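Local coordinates for dual specificity protein phosphatase 8 (Homo sapiens, PDB 4JMK), which probably removes phosphate from phosphotyrosine, phosphoserine and phosphothreonine in proteins and is thought to damp mitogen-activated protein kinase signalling, at residues 55-60 with 129-134; 95-100 with 125-130; 29-34 with 47-52; 17-22 with 40-45. The protein carries 1 engineered substitution. One frame throughout, in Å; residues are numbered along the deposited sequence.

Interaction 1. Residues 55-60 with 129-134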
loop_
_atom_site.group_PDB
_atom_site.type_symbol
_atom_site.label_atom_id
_atom_site.label_comp_id
_atom_site.label_asym_id
_atom_site.label_seq_id
_atom_site.Cartn_x
_atom_site.Cartn_y
_atom_site.Cartn_z
ATOM N N ILE A 55 3.857 4.132 10.994
ATOM C CA ILE A 55 4.713 5.224 10.531
ATOM C C ILE A 55 3.986 6.567 10.450
ATOM O O ILE A 55 2.793 6.626 10.148
ATOM C CB ILE A 55 5.325 4.907 9.146
ATOM C CG1 ILE A 55 4.217 4.688 8.105
ATOM C CG2 ILE A 55 6.237 3.692 9.234
ATOM C CD1 ILE A 55 4.724 4.450 6.690
ATOM N N ASN A 56 4.732 7.639 10.707
ATOM C CA ASN A 56 4.244 9.010 10.586
ATOM C C ASN A 56 4.526 9.553 9.178
ATOM O O ASN A 56 5.427 9.063 8.503
ATOM C CB ASN A 56 4.957 9.868 11.642
ATOM C CG ASN A 56 4.348 11.249 11.798
ATOM O OD1 ASN A 56 5.002 12.262 11.543
ATOM N ND2 ASN A 56 3.093 11.296 12.226
ATOM N N ASP A 57 3.773 10.555 8.727
ATOM C CA ASP A 57 4.012 11.114 7.391
ATOM C C ASP A 57 4.991 12.287 7.434
ATOM O O ASP A 57 4.574 13.439 7.565
ATOM C CB ASP A 57 2.702 11.568 6.736
ATOM C CG ASP A 57 2.899 12.056 5.308
ATOM O OD1 ASP A 57 3.613 11.378 4.532
ATOM O OD2 ASP A 57 2.341 13.120 4.960
ATOM N N ASN A 58 6.285 12.002 7.321
ATOM C CA ASN A 58 7.280 13.071 7.393
ATOM C C ASN A 58 8.538 12.781 6.595
ATOM O O ASN A 58 8.650 11.737 5.958
ATOM C CB ASN A 58 7.628 13.431 8.849
ATOM C CG ASN A 58 8.346 12.306 9.582
ATOM O OD1 ASN A 58 9.420 11.863 9.172
ATOM N ND2 ASN A 58 7.764 11.859 10.689
ATOM N N TYR A 59 9.493 13.707 6.644
ATOM C CA TYR A 59 10.673 13.604 5.787
ATOM C C TYR A 59 11.768 12.686 6.339
ATOM O O TYR A 59 12.738 12.385 5.647
ATOM C CB TYR A 59 11.211 14.997 5.420
ATOM C CG TYR A 59 10.391 15.691 4.339
ATOM C CD1 TYR A 59 9.394 16.608 4.668
ATOM C CD2 TYR A 59 10.608 15.416 2.988
ATOM C CE1 TYR A 59 8.639 17.237 3.680
ATOM C CE2 TYR A 59 9.858 16.038 1.994
ATOM C CZ TYR A 59 8.877 16.946 2.343
ATOM O OH TYR A 59 8.136 17.560 1.353
ATOM N N CYS A 60 11.592 12.209 7.567
ATOM C CA CYS A 60 12.599 11.354 8.186
ATOM C C CYS A 60 12.084 9.962 8.534
ATOM O O CYS A 60 12.865 9.094 8.930
ATOM C CB CYS A 60 13.169 12.031 9.436
ATOM S SG CYS A 60 13.757 13.704 9.138
ATOM N N PHE A 129 8.646 13.457 -0.584
ATOM C CA PHE A 129 9.838 13.071 -1.334
ATOM C C PHE A 129 10.635 11.976 -0.634
ATOM O O PHE A 129 11.264 11.138 -1.288
ATOM C CB PHE A 129 10.729 14.291 -1.543
ATOM C CG PHE A 129 10.128 15.327 -2.449
ATOM C CD1 PHE A 129 10.216 16.677 -2.136
ATOM C CD2 PHE A 129 9.500 14.952 -3.627
ATOM C CE1 PHE A 129 9.675 17.638 -2.979
ATOM C CE2 PHE A 129 8.957 15.905 -4.469
ATOM C CZ PHE A 129 9.041 17.249 -4.145
ATOM N N ASN A 130 10.646 12.016 0.692
ATOM C CA ASN A 130 11.342 11.003 1.476
ATOM C C ASN A 130 10.828 9.591 1.135
ATOM O O ASN A 130 11.618 8.666 0.917
ATOM C CB ASN A 130 11.205 11.332 2.970
ATOM C CG ASN A 130 11.651 10.195 3.878
ATOM O OD1 ASN A 130 12.759 9.673 3.739
ATOM N ND2 ASN A 130 10.785 9.807 4.814
ATOM N N PHE A 131 9.508 9.422 1.070
ATOM C CA PHE A 131 8.935 8.117 0.709
ATOM C C PHE A 131 9.201 7.742 -0.738
ATOM O O PHE A 131 9.504 6.581 -1.050
ATOM C CB PHE A 131 7.423 8.077 1.001
ATOM C CG PHE A 131 7.093 8.182 2.460
ATOM C CD1 PHE A 131 5.866 8.681 2.874
ATOM C CD2 PHE A 131 8.024 7.795 3.425
ATOM C CE1 PHE A 131 5.571 8.797 4.231
ATOM C CE2 PHE A 131 7.732 7.900 4.786
ATOM C CZ PHE A 131 6.505 8.401 5.186
ATOM N N LEU A 132 9.100 8.715 -1.638
ATOM C CA LEU A 132 9.405 8.447 -3.043
ATOM C C LEU A 132 10.860 7.976 -3.238
ATOM O O LEU A 132 11.129 7.069 -4.031
ATOM C CB LEU A 132 9.110 9.686 -3.907
ATOM C CG LEU A 132 7.641 10.016 -4.150
ATOM C CD1 LEU A 132 7.518 11.285 -4.981
ATOM C CD2 LEU A 132 6.951 8.837 -4.849
ATOM N N GLY A 133 11.792 8.579 -2.501
ATOM C CA GLY A 133 13.181 8.148 -2.554
ATOM C C GLY A 133 13.387 6.730 -2.035
ATOM O O GLY A 133 14.205 5.975 -2.573
ATOM N N GLN A 134 12.654 6.361 -0.985
ATOM C CA GLN A 134 12.714 4.993 -0.473
ATOM C C GLN A 134 12.203 3.988 -1.505
ATOM O O GLN A 134 12.703 2.868 -1.574
ATOM C CB GLN A 134 11.992 4.887 0.879
ATOM C CG GLN A 134 12.722 5.652 1.987
ATOM C CD GLN A 134 11.955 5.719 3.299
ATOM O OE1 GLN A 134 11.417 4.716 3.774
ATOM N NE2 GLN A 134 11.913 6.908 3.901
#

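Interaction 2. Residues 95-100 with 125-130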
loop_
_atom_site.group_PDB
_atom_site.type_symbol
_atom_site.label_atom_id
_atom_site.label_comp_id
_atom_site.label_asym_id
_atom_site.label_seq_id
_atom_site.Cartn_x
_atom_site.Cartn_y
_atom_site.Cartn_z
ATOM N N SER A 95 0.194 5.429 2.543
ATOM C CA SER A 95 -0.490 4.329 1.884
ATOM C C SER A 95 -0.211 4.300 0.382
ATOM O O SER A 95 -0.015 3.231 -0.208
ATOM C CB SER A 95 -1.991 4.440 2.145
ATOM O OG SER A 95 -2.464 5.716 1.747
ATOM N N ALA A 96 -0.170 5.474 -0.246
ATOM C CA ALA A 96 0.070 5.528 -1.686
ATOM C C ALA A 96 1.420 4.890 -2.020
ATOM O O ALA A 96 1.549 4.139 -2.993
ATOM C CB ALA A 96 0.024 6.981 -2.167
ATOM N N THR A 97 2.428 5.180 -1.204
ATOM C CA THR A 97 3.762 4.621 -1.461
ATOM C C THR A 97 3.756 3.091 -1.363
ATOM O O THR A 97 4.380 2.400 -2.171
ATOM C CB THR A 97 4.816 5.248 -0.525
ATOM O OG1 THR A 97 4.800 6.675 -0.693
ATOM C CG2 THR A 97 6.214 4.730 -0.872
ATOM N N ILE A 98 3.029 2.549 -0.396
ATOM C CA ILE A 98 2.925 1.089 -0.293
ATOM C C ILE A 98 2.289 0.472 -1.538
ATOM O O ILE A 98 2.805 -0.519 -2.077
ATOM C CB ILE A 98 2.194 0.670 0.994
ATOM C CG1 ILE A 98 3.091 0.983 2.195
ATOM C CG2 ILE A 98 1.821 -0.839 0.972
ATOM C CD1 ILE A 98 2.399 0.865 3.561
ATOM N N ALA A 99 1.194 1.068 -2.015
ATOM C CA ALA A 99 0.541 0.602 -3.242
ATOM C C ALA A 99 1.499 0.631 -4.426
ATOM O O ALA A 99 1.514 -0.302 -5.248
ATOM C CB ALA A 99 -0.686 1.447 -3.544
ATOM N N ILE A 100 2.284 1.701 -4.523
ATOM C CA ILE A 100 3.253 1.824 -5.627
ATOM C C ILE A 100 4.288 0.718 -5.542
ATOM O O ILE A 100 4.582 0.074 -6.546
ATOM C CB ILE A 100 3.940 3.218 -5.659
ATOM C CG1 ILE A 100 2.889 4.290 -5.955
ATOM C CG2 ILE A 100 5.029 3.259 -6.741
ATOM C CD1 ILE A 100 3.315 5.716 -5.605
ATOM N N ILE A 125 -2.931 11.586 -5.165
ATOM C CA ILE A 125 -1.773 11.139 -4.381
ATOM C C ILE A 125 -0.643 12.139 -4.541
ATOM O O ILE A 125 -0.509 12.781 -5.586
ATOM C CB ILE A 125 -1.259 9.712 -4.720
ATOM C CG1 ILE A 125 -0.660 9.633 -6.127
ATOM C CG2 ILE A 125 -2.348 8.661 -4.499
ATOM C CD1 ILE A 125 0.227 8.415 -6.329
ATOM N N SER A 126 0.148 12.286 -3.489
ATOM C CA SER A 126 1.247 13.243 -3.489
ATOM C C SER A 126 2.265 12.830 -2.443
ATOM O O SER A 126 2.437 13.531 -1.444
ATOM C CB SER A 126 0.723 14.635 -3.152
ATOM O OG SER A 126 1.791 15.571 -3.099
ATOM N N PRO A 127 2.931 11.678 -2.655
ATOM C CA PRO A 127 3.795 11.154 -1.588
ATOM C C PRO A 127 4.958 12.093 -1.321
ATOM O O PRO A 127 5.521 12.695 -2.256
ATOM C CB PRO A 127 4.299 9.817 -2.157
ATOM C CG PRO A 127 3.348 9.476 -3.290
ATOM C CD PRO A 127 2.965 10.822 -3.855
ATOM N N ASN A 128 5.305 12.258 -0.052
ATOM C CA ASN A 128 6.403 13.153 0.265
ATOM C C ASN A 128 7.691 12.581 -0.330
ATOM O O ASN A 128 7.795 11.372 -0.603
ATOM C CB ASN A 128 6.512 13.389 1.763
ATOM C CG ASN A 128 7.604 12.576 2.395
ATOM O OD1 ASN A 128 8.660 13.098 2.747
ATOM N ND2 ASN A 128 7.362 11.289 2.546
ATOM N N PHE A 129 8.646 13.457 -0.584
ATOM C CA PHE A 129 9.838 13.071 -1.334
ATOM C C PHE A 129 10.635 11.976 -0.634
ATOM O O PHE A 129 11.264 11.138 -1.288
ATOM C CB PHE A 129 10.729 14.291 -1.543
ATOM C CG PHE A 129 10.128 15.327 -2.449
ATOM C CD1 PHE A 129 10.216 16.677 -2.136
ATOM C CD2 PHE A 129 9.500 14.952 -3.627
ATOM C CE1 PHE A 129 9.675 17.638 -2.979
ATOM C CE2 PHE A 129 8.957 15.905 -4.469
ATOM C CZ PHE A 129 9.041 17.249 -4.145
ATOM N N ASN A 130 10.646 12.016 0.692
ATOM C CA ASN A 130 11.342 11.003 1.476
ATOM C C ASN A 130 10.828 9.591 1.135
ATOM O O ASN A 130 11.618 8.666 0.917
ATOM C CB ASN A 130 11.205 11.332 2.970
ATOM C CG ASN A 130 11.651 10.195 3.878
ATOM O OD1 ASN A 130 12.759 9.673 3.739
ATOM N ND2 ASN A 130 10.785 9.807 4.814
#

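Interaction 3. Residues 29-34 with 47-52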
loop_
_atom_site.group_PDB
_atom_site.type_symbol
_atom_site.label_atom_id
_atom_site.label_comp_id
_atom_site.label_asym_id
_atom_site.label_seq_id
_atom_site.Cartn_x
_atom_site.Cartn_y
_atom_site.Cartn_z
ATOM N N ILE A 29 -14.978 -5.365 1.397
ATOM C CA ILE A 29 -13.584 -5.281 1.864
ATOM C C ILE A 29 -13.419 -5.810 3.288
ATOM O O ILE A 29 -14.008 -5.270 4.242
ATOM C CB ILE A 29 -13.057 -3.832 1.765
ATOM C CG1 ILE A 29 -13.179 -3.349 0.321
ATOM C CG2 ILE A 29 -11.583 -3.755 2.230
ATOM C CD1 ILE A 29 -12.874 -1.867 0.148
ATOM N N SER A 30 -12.604 -6.858 3.437
ATOM C CA SER A 30 -12.442 -7.535 4.727
ATOM C C SER A 30 -11.019 -7.458 5.285
ATOM O O SER A 30 -10.810 -7.719 6.469
ATOM C CB SER A 30 -12.900 -9.002 4.636
ATOM O OG SER A 30 -12.015 -9.796 3.840
ATOM N N TYR A 31 -10.050 -7.093 4.441
ATOM C CA TYR A 31 -8.657 -6.914 4.873
ATOM C C TYR A 31 -8.276 -5.435 4.883
ATOM O O TYR A 31 -8.653 -4.691 3.969
ATOM C CB TYR A 31 -7.704 -7.606 3.896
ATOM C CG TYR A 31 -7.558 -9.098 4.075
ATOM C CD1 TYR A 31 -8.568 -9.967 3.694
ATOM C CD2 TYR A 31 -6.390 -9.635 4.590
ATOM C CE1 TYR A 31 -8.419 -11.331 3.832
ATOM C CE2 TYR A 31 -6.230 -10.995 4.735
ATOM C CZ TYR A 31 -7.246 -11.835 4.356
ATOM O OH TYR A 31 -7.089 -13.191 4.501
ATOM N N VAL A 32 -7.495 -5.038 5.881
ATOM C CA VAL A 32 -7.053 -3.644 6.032
ATOM C C VAL A 32 -5.568 -3.545 6.362
ATOM O O VAL A 32 -5.086 -4.154 7.336
ATOM C CB VAL A 32 -7.831 -2.906 7.140
ATOM C CG1 VAL A 32 -7.201 -1.503 7.401
ATOM C CG2 VAL A 32 -9.307 -2.761 6.755
ATOM N N LEU A 33 -4.848 -2.774 5.548
ATOM C CA LEU A 33 -3.460 -2.420 5.823
ATOM C C LEU A 33 -3.430 -0.941 6.183
ATOM O O LEU A 33 -3.687 -0.081 5.340
ATOM C CB LEU A 33 -2.579 -2.695 4.596
ATOM C CG LEU A 33 -1.068 -2.528 4.745
ATOM C CD1 LEU A 33 -0.561 -3.256 5.930
ATOM C CD2 LEU A 33 -0.354 -3.041 3.478
ATOM N N ASN A 34 -3.130 -0.663 7.444
ATOM C CA ASN A 34 -3.233 0.670 8.030
ATOM C C ASN A 34 -1.830 1.226 8.192
ATOM O O ASN A 34 -1.075 0.777 9.068
ATOM C CB ASN A 34 -3.911 0.512 9.393
ATOM C CG ASN A 34 -4.075 1.818 10.144
ATOM O OD1 ASN A 34 -3.334 2.780 9.941
ATOM N ND2 ASN A 34 -5.028 1.835 11.067
ATOM N N GLU A 47 -9.039 -9.055 13.575
ATOM C CA GLU A 47 -7.615 -8.887 13.862
ATOM C C GLU A 47 -6.726 -9.658 12.889
ATOM O O GLU A 47 -5.675 -9.164 12.463
ATOM C CB GLU A 47 -7.301 -9.294 15.303
ATOM C CG GLU A 47 -5.889 -8.917 15.742
ATOM C CD GLU A 47 -5.658 -7.407 15.745
ATOM O OE1 GLU A 47 -4.544 -6.972 15.373
ATOM O OE2 GLU A 47 -6.585 -6.657 16.130
ATOM N N SER A 48 -7.151 -10.861 12.514
ATOM C CA SER A 48 -6.334 -11.682 11.621
ATOM C C SER A 48 -6.304 -11.137 10.185
ATOM O O SER A 48 -5.510 -11.586 9.366
ATOM C CB SER A 48 -6.833 -13.132 11.607
ATOM O OG SER A 48 -8.134 -13.216 11.057
ATOM N N ARG A 49 -7.185 -10.189 9.881
ATOM C CA ARG A 49 -7.221 -9.570 8.561
ATOM C C ARG A 49 -6.769 -8.108 8.632
ATOM O O ARG A 49 -7.132 -7.283 7.789
ATOM C CB ARG A 49 -8.631 -9.679 7.980
ATOM C CG ARG A 49 -9.044 -11.132 7.692
ATOM C CD ARG A 49 -10.532 -11.232 7.424
ATOM N NE ARG A 49 -10.933 -12.538 6.910
ATOM C CZ ARG A 49 -11.162 -13.616 7.659
ATOM N NH1 ARG A 49 -11.010 -13.573 8.984
ATOM N NH2 ARG A 49 -11.533 -14.751 7.074
ATOM N N PHE A 50 -5.964 -7.804 9.642
ATOM C CA PHE A 50 -5.525 -6.433 9.875
ATOM C C PHE A 50 -4.023 -6.376 10.063
ATOM O O PHE A 50 -3.459 -7.210 10.767
ATOM C CB PHE A 50 -6.190 -5.880 11.139
ATOM C CG PHE A 50 -5.731 -4.490 11.504
ATOM C CD1 PHE A 50 -6.238 -3.377 10.828
ATOM C CD2 PHE A 50 -4.780 -4.295 12.498
ATOM C CE1 PHE A 50 -5.816 -2.100 11.155
ATOM C CE2 PHE A 50 -4.356 -3.012 12.833
ATOM C CZ PHE A 50 -4.874 -1.918 12.156
ATOM N N MET A 51 -3.380 -5.381 9.459
ATOM C CA MET A 51 -1.950 -5.162 9.683
ATOM C C MET A 51 -1.665 -3.678 9.789
ATOM O O MET A 51 -2.136 -2.897 8.962
ATOM C CB MET A 51 -1.121 -5.753 8.540
ATOM C CG MET A 51 0.371 -5.401 8.643
ATOM S SD MET A 51 1.320 -6.032 7.245
ATOM C CE MET A 51 2.894 -5.195 7.508
ATOM N N ARG A 52 -0.900 -3.285 10.804
ATOM C CA ARG A 52 -0.477 -1.888 10.939
ATOM C C ARG A 52 0.972 -1.717 10.481
ATOM O O ARG A 52 1.825 -2.537 10.816
ATOM C CB ARG A 52 -0.609 -1.414 12.394
ATOM C CG ARG A 52 -0.226 0.072 12.600
ATOM C CD ARG A 52 -0.518 0.595 14.025
ATOM N NE ARG A 52 -1.931 0.490 14.397
ATOM C CZ ARG A 52 -2.867 1.386 14.080
ATOM N NH1 ARG A 52 -2.558 2.476 13.378
ATOM N NH2 ARG A 52 -4.118 1.202 14.475
HETATM O O HOH W 1 -12.400 -12.449 4.958
HETATM O O HOH W 2 -9.598 -15.037 4.566
#

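Interaction 4. Residues 17-22 with 40-45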
loop_
_atom_site.group_PDB
_atom_site.type_symbol
_atom_site.label_atom_id
_atom_site.label_comp_id
_atom_site.label_asym_id
_atom_site.label_seq_id
_atom_site.Cartn_x
_atom_site.Cartn_y
_atom_site.Cartn_z
ATOM N N ASP A 17 -12.598 6.779 4.528
ATOM C CA ASP A 17 -13.043 5.608 3.767
ATOM C C ASP A 17 -13.134 4.346 4.629
ATOM O O ASP A 17 -14.178 3.682 4.670
ATOM C CB ASP A 17 -12.094 5.322 2.591
ATOM C CG ASP A 17 -12.148 6.384 1.517
ATOM O OD1 ASP A 17 -13.213 7.014 1.358
ATOM O OD2 ASP A 17 -11.125 6.577 0.820
ATOM N N VAL A 18 -12.044 4.007 5.311
ATOM C CA VAL A 18 -11.939 2.712 5.985
ATOM C C VAL A 18 -12.882 2.613 7.193
ATOM O O VAL A 18 -13.258 1.516 7.609
ATOM C CB VAL A 18 -10.478 2.408 6.411
ATOM C CG1 VAL A 18 -10.107 3.189 7.674
ATOM C CG2 VAL A 18 -10.277 0.917 6.640
ATOM N N LEU A 19 -13.286 3.763 7.731
ATOM C CA LEU A 19 -14.182 3.792 8.894
ATOM C C LEU A 19 -15.653 3.868 8.491
ATOM O O LEU A 19 -16.551 3.784 9.340
ATOM C CB LEU A 19 -13.826 4.958 9.823
ATOM C CG LEU A 19 -12.449 4.878 10.488
ATOM C CD1 LEU A 19 -12.199 6.103 11.369
ATOM C CD2 LEU A 19 -12.325 3.598 11.302
ATOM N N ASN A 20 -15.896 4.018 7.195
ATOM C CA ASN A 20 -17.253 4.029 6.666
ATOM C C ASN A 20 -17.745 2.596 6.486
ATOM O O ASN A 20 -17.495 1.981 5.439
ATOM C CB ASN A 20 -17.264 4.772 5.326
ATOM C CG ASN A 20 -18.663 4.998 4.785
ATOM O OD1 ASN A 20 -19.535 4.135 4.886
ATOM N ND2 ASN A 20 -18.876 6.158 4.189
ATOM N N LYS A 21 -18.440 2.060 7.491
ATOM C CA LYS A 21 -18.818 0.640 7.468
ATOM C C LYS A 21 -19.604 0.273 6.219
ATOM O O LYS A 21 -19.346 -0.759 5.594
ATOM C CB LYS A 21 -19.618 0.249 8.714
ATOM C CG LYS A 21 -19.940 -1.245 8.774
ATOM C CD LYS A 21 -20.536 -1.641 10.117
ATOM C CE LYS A 21 -22.034 -1.387 10.167
ATOM N NZ LYS A 21 -22.788 -2.294 9.224
ATOM N N ASP A 22 -20.545 1.129 5.841
ATOM C CA ASP A 22 -21.360 0.861 4.664
ATOM C C ASP A 22 -20.530 0.769 3.398
ATOM O O ASP A 22 -20.756 -0.107 2.574
ATOM C CB ASP A 22 -22.446 1.921 4.511
ATOM C CG ASP A 22 -23.455 1.875 5.637
ATOM O OD1 ASP A 22 -23.523 0.828 6.326
ATOM O OD2 ASP A 22 -24.165 2.886 5.828
ATOM N N PRO A 40 -7.248 4.438 13.796
ATOM C CA PRO A 40 -7.719 3.234 14.491
ATOM C C PRO A 40 -8.089 2.113 13.521
ATOM O O PRO A 40 -8.460 2.389 12.367
ATOM C CB PRO A 40 -8.985 3.729 15.198
ATOM C CG PRO A 40 -9.521 4.803 14.277
ATOM C CD PRO A 40 -8.290 5.479 13.693
ATOM N N LYS A 41 -7.984 0.863 13.972
ATOM C CA LYS A 41 -8.599 -0.255 13.256
ATOM C C LYS A 41 -10.104 -0.079 13.377
ATOM O O LYS A 41 -10.587 0.307 14.445
ATOM C CB LYS A 41 -8.206 -1.603 13.880
ATOM C CG LYS A 41 -8.923 -2.811 13.251
ATOM C CD LYS A 41 -8.430 -4.171 13.773
ATOM C CE LYS A 41 -9.075 -4.550 15.098
ATOM N NZ LYS A 41 -10.563 -4.617 14.967
ATOM N N PRO A 42 -10.851 -0.350 12.292
ATOM C CA PRO A 42 -12.311 -0.275 12.401
ATOM C C PRO A 42 -12.784 -1.446 13.245
ATOM O O PRO A 42 -12.198 -2.533 13.154
ATOM C CB PRO A 42 -12.788 -0.464 10.954
ATOM C CG PRO A 42 -11.563 -0.277 10.086
ATOM C CD PRO A 42 -10.418 -0.727 10.934
ATOM N N ASP A 43 -13.813 -1.236 14.053
ATOM C CA ASP A 43 -14.291 -2.278 14.960
ATOM C C ASP A 43 -14.779 -3.500 14.205
ATOM O O ASP A 43 -14.729 -4.628 14.721
ATOM C CB ASP A 43 -15.425 -1.735 15.830
ATOM C CG ASP A 43 -14.916 -0.902 16.981
ATOM O OD1 ASP A 43 -15.613 -0.821 18.019
ATOM O OD2 ASP A 43 -13.812 -0.333 16.844
ATOM N N PHE A 44 -15.249 -3.270 12.981
ATOM C CA PHE A 44 -15.863 -4.320 12.173
ATOM C C PHE A 44 -14.873 -5.171 11.375
ATOM O O PHE A 44 -15.285 -6.059 10.615
ATOM C CB PHE A 44 -16.942 -3.728 11.249
ATOM C CG PHE A 44 -16.454 -2.591 10.380
ATOM C CD1 PHE A 44 -15.814 -2.845 9.168
ATOM C CD2 PHE A 44 -16.656 -1.275 10.765
ATOM C CE1 PHE A 44 -15.375 -1.801 8.356
ATOM C CE2 PHE A 44 -16.222 -0.227 9.965
ATOM C CZ PHE A 44 -15.585 -0.489 8.760
ATOM N N ILE A 45 -13.577 -4.911 11.560
ATOM C CA ILE A 45 -12.521 -5.670 10.886
ATOM C C ILE A 45 -11.868 -6.671 11.850
ATOM O O ILE A 45 -11.552 -6.316 12.990
ATOM C CB ILE A 45 -11.416 -4.723 10.322
ATOM C CG1 ILE A 45 -11.976 -3.824 9.209
ATOM C CG2 ILE A 45 -10.234 -5.523 9.811
ATOM C CD1 ILE A 45 -12.556 -4.601 7.984
#

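Interaction 1. Residues 55-60 with 129-134
Asn130 presents its carboxamide to the backbone of the loop at Asn58 and Tyr59. With CG anti to the backbone N (chi1 168°), the amide is carried from the first turn of helix 129-148 to the loop, where ND2 donates to Asn58 O at 3.1 Å in a moderately bent bond, 147° at the hydrogen. ND2 is held a second time by Glu61 O, and OD1 takes a bond of 2.9 Å from Gln134 NE2, which stands above the plane of the carbonyl. Tyr59 slides past Asn130 in the opposite direction, ring and amide planes 43° apart. The same tyrosine runs side by side with Phe129, both pointing the same way, with Tyr59 CE2 4.0 Å from Phe129 CB. Phe131 meets oxygen instead: Asn56 O lies in the ring plane at its edge, 3.6 Å from CZ, and Asp57 OD1 comes within 3.3 Å of CE1 while bonding to Ser93 OG. Within the loop, Asn58 OD1 accepts from Cys60 N at 2.7 Å, an Asx turn. An alanine in place of Asn130 would probably leave Asn58 O without its donor from the helix and the loop less firmly tied to it. In related dual specificity phosphatases this loop carries the general acid. Its attachment here relies on a few amide bonds, on oxygens close to the rim carbons of Phe131, and on Tyr59 laid alongside the helix, a mixed chemistry that suits a surface loop beside a catalytic pocket.

Interaction 2. Residues 95-100 with 125-130
Ala96 and Ile125 make the closest apolar contact between the two segments, Ala96 CB lying 3.7 Å from Ile125 CG2. The torsions of Ile125 explain how one residue serves two partners: CG2 is anti to the carbonyl carbon and faces the alanine, while CG1 sits between the backbone N and the carbonyl carbon (chi1 67°) and leads to CD1, 4.2 Å from Ile100 CD1. Pro127 adds its ring to the same surface. Its CG touches Ala96 CB at 4.3 Å and reaches Ile100 CD1 at 4.4 Å, so the proline and Ile125 both rest on Ala96 and Ile100, one helical turn apart.

A second kind of contact pairs a polar atom with carbon. Thr97 OG1 lies 3.5 Å from Pro127 CB, but its hydrogen bond goes to Ser93 O, just ahead of the helix, so the hydroxyl is satisfied although buried against the proline. A third is local: Asn128, at the N-cap of helix 129-148, accepts weakly through OD1 from Asn130 N.

The contact thus seats the segment entering helix 129-148 on helix 94-107, which follows the phosphate-binding loop. Val118 of helix 111-121 touches both Ile100 and Ile125, Leu135 of helix 129-148 packs against Thr97 and Ile100, and Leu12 of strand 10-13 meets Ser95 and Ala99.

Interaction 3. Residues 29-34 with 47-52
Val32 and Asn34 knit strand 29-34 to the edge strand 50-52 in parallel register. Val32 N donates to Arg49 O at 3.0 Å, Val32 O accepts from Met51 N, and Asn34 N closes on Met51 O at 2.9 Å, an almost straight bond of 174°. Packing is tight on both faces here. On one, Leu33 CD1 nestles 3.6 Å from Met51 CG, the two chains side by side and both touching Phe73 of helix 67-79; on the other, Phe50 CE1 touches Asn34 CB at 3.7 Å and CD1 meets Val32 CG1.

The looser, watered part lies round Ser30, Tyr31 and Arg49. Arg49 CG, anti to the carbonyl carbon (chi1 -66°), is set over the centre of the Tyr31 ring, 3.9 Å from its centroid, a CH-pi contact. One water bonds to Ser30 OG, and a second links Tyr31 OH to Arg49 NH2, the latter bond weak. An alanine in place of Tyr31 would probably leave the Arg49 chain without its aromatic support and freer to turn.

Asn34 ND2 and Arg52 NH1, both donors, come within 3.4 Å without bonding. The following loop reconciles them: Cys39 O takes Asn34 ND2 and Arg52 NH2, Ser36 O takes Arg52 NH1, and Ser36 OG bonds to Asn34 OD1.

Interaction 4. Residues 17-22 with 40-45
Leu19 and Pro42 approach to 5.7 Å between CA atoms, where the chain passing from helix 15-18 to helix 21-26 faces a type I beta turn running from Pro42 to Ile45, in the loop between strands 29-34 and 50-52. Phe44 carries the larger part of the loop's contact. Its CG lies between the backbone N and the carbonyl carbon (chi1 54°), and the ring is sandwiched: Pro42 CB covers one face and Lys21 CG the opposite one, both offset toward the rim. The latter is a CH-pi contact, with Lys21 CG 4.0 Å from the ring centroid. Beyond it the lysine chain bends, and its ammonium end leads away from the turn.

The two prolines receive the aliphatic residues, each pair crossing at about a right angle. Val18 CG2 touches Pro42 CG at 3.9 Å, and Leu19 spreads its branches, CD2 to Pro42 CB at 4.1 Å and CD1 to Pro40 CG at 4.2 Å. Met24 of helix 21-26 extends this surface by packing on Val18, Phe44 and Ile45.

Polar bonds stay within each side. Lys41 NZ donates to Ile45 O at 2.8 Å and also to Pro42 O, which takes the turn bond from Ile45 N on the other face of its plane. Across the contact, Val18 O lies 3.3 Å from Phe44 CZ and is buried with no partner in the model. The joint between loop and helices therefore depends on aliphatic and ring contacts, with a cost in one carbonyl shielded by carbon.

In the fold
Each of the four contacts brings one side chain within 10 Å of Ser88, the engineered serine at the predicted phosphocysteine position: Asn34, Asp57, Ala96 and Val18 lie about 6, 7, 7 and 9 Å from its side chain. Separately, a sulfate ion, probably from the crystallisation liquor, lies about 3 Å from the Asn56 side chain. Interactions 1 and 2, centres 8 Å apart, share the start of helix 129-148 and meet where Phe131 CB comes within 3.4 Å of Thr97 OG1. Interactions 3 and 4, centres 10 Å apart, join through Val32 CG2 and Ile45 CG1 at 3.8 Å. Ile98 CG2, 4.0 Å from Leu33 CD2, links interactions 2 and 3, helix to sheet, across the chain's centre.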